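Local coordinates for protein esterase E25 (Uncultured bacterium, PDB 4Q05) that hydrolyses carboxylic esters, probably through a serine nucleophile, as a bacterial member of the hormone-sensitive lipase family, at residues Val106-Thr120 against Ile154-Asp168. Sequence-based numbering, arbitrary orientation.
Sequences VEHGVIEGVSVYYVT and IVIATLAKVRVLSID
L165 packs against three residues of the 106-111/114-120 hairpin, and it is worth following outward from its backbone. Its CB leaves on the same face of the sheet as V116 and Y118. CG stands anti to the backbone N (chi1 175°), beside the carbonyl carbon, and from there both methyls reach the hairpin. CD1 sits over the centre of the Y118 ring, 3.8 Å from the centroid and 12° off the ring normal, a CH-pi contact, while also lying 3.7 Å from V116 CB. CD2, the other branch, meets I111 CD1 tip to tip at 3.8 Å. Further along this face V114 CG1 touches I167 CG2, and helix 179-194 packs on V114 and I111.

Beneath these side chains, strands 114-120 and 164-168 run antiparallel. Y117 and S166 form a hydrogen-bonded pair, and V119 and V164 another; the bond from V164 N to V119 O is nearly straight, 173° at the hydrogen. This is one end of the alpha/beta hydrolase sheet: 114-120 pairs with 164-168 on the side away from 132-136, with which 164-168 runs parallel, and 105-111 lies outside it as the outermost strand within the chain.

On the other face V119 fills the angle between its own strand and helix 151-160. Its CG1, anti to the backbone N, reaches A157 CB at 3.7 Å and I154 CA, while its CB rests on V164 CB. V106 CG2 lies 3.9 Å from I154 CG1, the two side chains crossing at about a right angle. At the C-terminal end of 154-168, Y117 CE2 lies 3.9 Å from D168 CB; D168 OD1 accepts a hydrogen bond from G146 N. A water bridges S115 N and D168 O.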
# COMPACT_ATOMS: atom_id res chain seq x y z
N VAL A 106 27.63 -16.65 7.34
CA VAL A 106 27.89 -15.22 7.35
C VAL A 106 29.37 -14.94 7.56
O VAL A 106 29.92 -15.21 8.63
CB VAL A 106 27.10 -14.51 8.45
CG1 VAL A 106 27.38 -13.02 8.39
CG2 VAL A 106 25.60 -14.79 8.29
N GLU A 107 30.02 -14.41 6.53
CA GLU A 107 31.48 -14.28 6.56
C GLU A 107 31.93 -12.88 6.23
O GLU A 107 31.60 -12.36 5.16
CB GLU A 107 32.12 -15.26 5.59
CG GLU A 107 31.96 -16.73 5.99
CD GLU A 107 32.86 -17.12 7.16
OE1 GLU A 107 33.66 -16.28 7.62
OE2 GLU A 107 32.76 -18.28 7.60
N HIS A 108 32.70 -12.28 7.14
CA HIS A 108 33.22 -10.95 6.95
C HIS A 108 34.29 -10.96 5.87
O HIS A 108 35.03 -11.93 5.74
CB HIS A 108 33.84 -10.42 8.24
CG HIS A 108 34.30 -9.00 8.14
ND1 HIS A 108 33.44 -7.95 7.90
CD2 HIS A 108 35.53 -8.45 8.25
CE1 HIS A 108 34.12 -6.82 7.86
NE2 HIS A 108 35.39 -7.09 8.07
N GLY A 109 34.35 -9.89 5.11
CA GLY A 109 35.42 -9.72 4.14
C GLY A 109 35.59 -8.25 3.83
O GLY A 109 34.92 -7.40 4.41
N VAL A 110 36.49 -7.95 2.91
CA VAL A 110 36.71 -6.57 2.51
C VAL A 110 36.79 -6.50 1.00
O VAL A 110 37.43 -7.34 0.36
CB VAL A 110 38.00 -5.98 3.14
CG1 VAL A 110 38.16 -4.53 2.74
CG2 VAL A 110 37.95 -6.10 4.65
N ILE A 111 36.11 -5.52 0.43
CA ILE A 111 36.14 -5.31 -1.00
C ILE A 111 36.60 -3.89 -1.23
O ILE A 111 35.91 -2.94 -0.83
CB ILE A 111 34.76 -5.52 -1.63
CG1 ILE A 111 34.39 -7.01 -1.56
CG2 ILE A 111 34.73 -5.02 -3.08
CD1 ILE A 111 33.09 -7.33 -2.25
N GLU A 112 37.78 -3.73 -1.81
CA GLU A 112 38.33 -2.41 -2.06
C GLU A 112 38.26 -1.55 -0.81
O GLU A 112 37.85 -0.39 -0.86
CB GLU A 112 37.58 -1.74 -3.21
CG GLU A 112 37.75 -2.50 -4.51
CD GLU A 112 39.20 -2.51 -4.95
OE1 GLU A 112 39.81 -1.42 -4.94
OE2 GLU A 112 39.74 -3.59 -5.29
N GLY A 113 38.63 -2.13 0.32
CA GLY A 113 38.70 -1.39 1.56
C GLY A 113 37.36 -1.28 2.27
O GLY A 113 37.29 -0.77 3.39
N VAL A 114 36.28 -1.74 1.63
CA VAL A 114 34.94 -1.67 2.23
C VAL A 114 34.59 -2.96 2.98
O VAL A 114 34.71 -4.06 2.44
CB VAL A 114 33.82 -1.39 1.18
CG1 VAL A 114 32.44 -1.30 1.88
CG2 VAL A 114 34.11 -0.12 0.39
N SER A 115 34.16 -2.81 4.22
CA SER A 115 33.69 -3.94 5.02
C SER A 115 32.44 -4.55 4.38
O SER A 115 31.48 -3.84 4.08
CB SER A 115 33.36 -3.46 6.43
OG SER A 115 32.97 -4.54 7.25
N VAL A 116 32.45 -5.86 4.16
CA VAL A 116 31.27 -6.56 3.63
C VAL A 116 31.02 -7.87 4.36
O VAL A 116 31.91 -8.40 5.01
CB VAL A 116 31.39 -6.86 2.12
CG1 VAL A 116 31.58 -5.56 1.34
CG2 VAL A 116 32.55 -7.85 1.86
N TYR A 117 29.81 -8.40 4.22
CA TYR A 117 29.52 -9.73 4.73
C TYR A 117 28.94 -10.56 3.63
O TYR A 117 27.95 -10.16 2.99
CB TYR A 117 28.55 -9.66 5.92
CG TYR A 117 29.20 -9.06 7.14
CD1 TYR A 117 29.92 -9.86 8.02
CD2 TYR A 117 29.13 -7.70 7.38
CE1 TYR A 117 30.54 -9.30 9.12
CE2 TYR A 117 29.75 -7.15 8.48
CZ TYR A 117 30.45 -7.95 9.34
OH TYR A 117 31.06 -7.39 10.44
N TYR A 118 29.57 -11.71 3.39
CA TYR A 118 29.07 -12.69 2.44
C TYR A 118 28.08 -13.58 3.17
O TYR A 118 28.44 -14.23 4.15
CB TYR A 118 30.21 -13.54 1.89
CG TYR A 118 31.17 -12.77 1.03
CD1 TYR A 118 32.22 -12.06 1.59
CD2 TYR A 118 31.03 -12.75 -0.36
CE1 TYR A 118 33.11 -11.35 0.80
CE2 TYR A 118 31.91 -12.04 -1.16
CZ TYR A 118 32.95 -11.35 -0.57
OH TYR A 118 33.83 -10.64 -1.35
N VAL A 119 26.85 -13.59 2.69
CA VAL A 119 25.75 -14.27 3.37
C VAL A 119 25.22 -15.31 2.40
O VAL A 119 24.62 -14.98 1.39
CB VAL A 119 24.63 -13.28 3.77
CG1 VAL A 119 23.48 -14.00 4.51
CG2 VAL A 119 25.20 -12.16 4.65
N THR A 120 25.50 -16.58 2.70
CA THR A 120 25.16 -17.68 1.81
C THR A 120 24.16 -18.61 2.49
O THR A 120 24.45 -19.19 3.53
CB THR A 120 26.41 -18.50 1.44
OG1 THR A 120 27.49 -17.60 1.16
CG2 THR A 120 26.15 -19.37 0.23
N ILE A 154 20.42 -11.93 6.17
CA ILE A 154 20.20 -13.34 6.46
C ILE A 154 18.78 -13.74 6.07
O ILE A 154 18.56 -14.80 5.46
CB ILE A 154 20.45 -13.62 7.95
CG1 ILE A 154 21.94 -13.43 8.27
CG2 ILE A 154 19.97 -15.02 8.34
CD1 ILE A 154 22.21 -13.26 9.76
N VAL A 155 17.81 -12.88 6.38
CA VAL A 155 16.42 -13.15 6.04
C VAL A 155 16.22 -13.20 4.53
O VAL A 155 15.60 -14.12 4.00
CB VAL A 155 15.46 -12.08 6.60
CG1 VAL A 155 14.08 -12.29 6.03
CG2 VAL A 155 15.45 -12.11 8.11
N ILE A 156 16.76 -12.20 3.84
CA ILE A 156 16.67 -12.19 2.40
C ILE A 156 17.34 -13.44 1.82
O ILE A 156 16.78 -14.12 0.96
CB ILE A 156 17.34 -10.91 1.83
CG1 ILE A 156 16.54 -9.67 2.24
CG2 ILE A 156 17.47 -11.01 0.33
CD1 ILE A 156 17.25 -8.34 1.92
N ALA A 157 18.55 -13.73 2.28
CA ALA A 157 19.28 -14.87 1.74
C ALA A 157 18.47 -16.17 1.85
O ALA A 157 18.25 -16.85 0.85
CB ALA A 157 20.64 -15.02 2.41
N THR A 158 18.01 -16.50 3.06
CA THR A 158 17.31 -17.77 3.26
C THR A 158 15.99 -17.83 2.54
O THR A 158 15.68 -18.83 1.90
CB THR A 158 16.98 -18.08 4.73
OG1 THR A 158 16.96 -16.88 5.51
CG2 THR A 158 17.95 -19.04 5.29
N LEU A 159 15.19 -16.78 2.67
CA LEU A 159 13.83 -16.83 2.15
C LEU A 159 13.74 -16.52 0.67
O LEU A 159 12.94 -17.11 -0.03
CB LEU A 159 12.91 -15.91 2.95
CG LEU A 159 12.81 -16.35 4.41
CD1 LEU A 159 11.73 -15.57 5.15
CD2 LEU A 159 12.53 -17.83 4.47
N ALA A 160 14.55 -15.58 0.19
CA ALA A 160 14.56 -15.33 -1.24
C ALA A 160 15.47 -16.32 -1.98
O ALA A 160 15.50 -16.33 -3.20
CB ALA A 160 14.95 -13.88 -1.55
N LYS A 161 16.19 -17.14 -1.21
CA LYS A 161 17.03 -18.20 -1.77
C LYS A 161 18.06 -17.66 -2.76
O LYS A 161 18.12 -18.08 -3.92
CB LYS A 161 16.17 -19.26 -2.43
CG LYS A 161 15.15 -19.88 -1.47
CD LYS A 161 14.27 -20.89 -2.19
CE LYS A 161 13.19 -21.45 -1.26
NZ LYS A 161 12.25 -22.34 -1.99
N VAL A 162 18.87 -16.73 -2.29
CA VAL A 162 19.83 -16.06 -3.14
C VAL A 162 21.01 -15.70 -2.26
O VAL A 162 20.84 -15.46 -1.07
CB VAL A 162 19.21 -14.77 -3.73
CG1 VAL A 162 18.95 -13.76 -2.60
CG2 VAL A 162 20.12 -14.17 -4.79
N ARG A 163 22.21 -15.70 -2.83
CA ARG A 163 23.37 -15.23 -2.08
C ARG A 163 23.25 -13.74 -1.89
O ARG A 163 22.84 -13.03 -2.80
CB ARG A 163 24.67 -15.52 -2.84
CG ARG A 163 24.99 -16.99 -2.97
CD ARG A 163 26.32 -17.21 -3.67
NE ARG A 163 26.57 -18.63 -3.87
CZ ARG A 163 26.10 -19.33 -4.90
NH1 ARG A 163 25.36 -18.73 -5.83
NH2 ARG A 163 26.37 -20.62 -4.99
N VAL A 164 23.64 -13.28 -0.71
CA VAL A 164 23.62 -11.88 -0.39
C VAL A 164 25.03 -11.41 -0.04
O VAL A 164 25.79 -12.11 0.61
CB VAL A 164 22.71 -11.60 0.81
CG1 VAL A 164 22.77 -10.13 1.17
CG2 VAL A 164 21.29 -12.04 0.50
N LEU A 165 25.36 -10.22 -0.51
CA LEU A 165 26.57 -9.53 -0.11
C LEU A 165 26.12 -8.27 0.62
O LEU A 165 25.58 -7.35 0.01
CB LEU A 165 27.41 -9.18 -1.34
CG LEU A 165 28.67 -8.34 -1.08
CD1 LEU A 165 29.67 -9.14 -0.25
CD2 LEU A 165 29.30 -7.92 -2.40
N SER A 166 26.31 -8.24 1.94
CA SER A 166 25.84 -7.09 2.71
C SER A 166 26.97 -6.10 2.91
O SER A 166 28.05 -6.46 3.37
CB SER A 166 25.27 -7.53 4.06
OG SER A 166 24.58 -6.44 4.67
N ILE A 167 26.71 -4.85 2.56
CA ILE A 167 27.73 -3.83 2.65
C ILE A 167 27.73 -3.12 4.01
O ILE A 167 26.76 -2.47 4.38
CB ILE A 167 27.58 -2.79 1.53
CG1 ILE A 167 27.53 -3.52 0.18
CG2 ILE A 167 28.72 -1.76 1.64
CD1 ILE A 167 27.30 -2.62 -1.01
N ASP A 168 28.83 -3.26 4.73
CA ASP A 168 28.99 -2.64 6.03
C ASP A 168 29.62 -1.27 5.80
O ASP A 168 30.80 -1.04 6.09
CB ASP A 168 29.86 -3.55 6.89
CG ASP A 168 30.21 -2.94 8.22
OD1 ASP A 168 29.53 -2.01 8.67
OD2 ASP A 168 31.19 -3.42 8.82
O HOH W 1 33.31 -0.14 5.18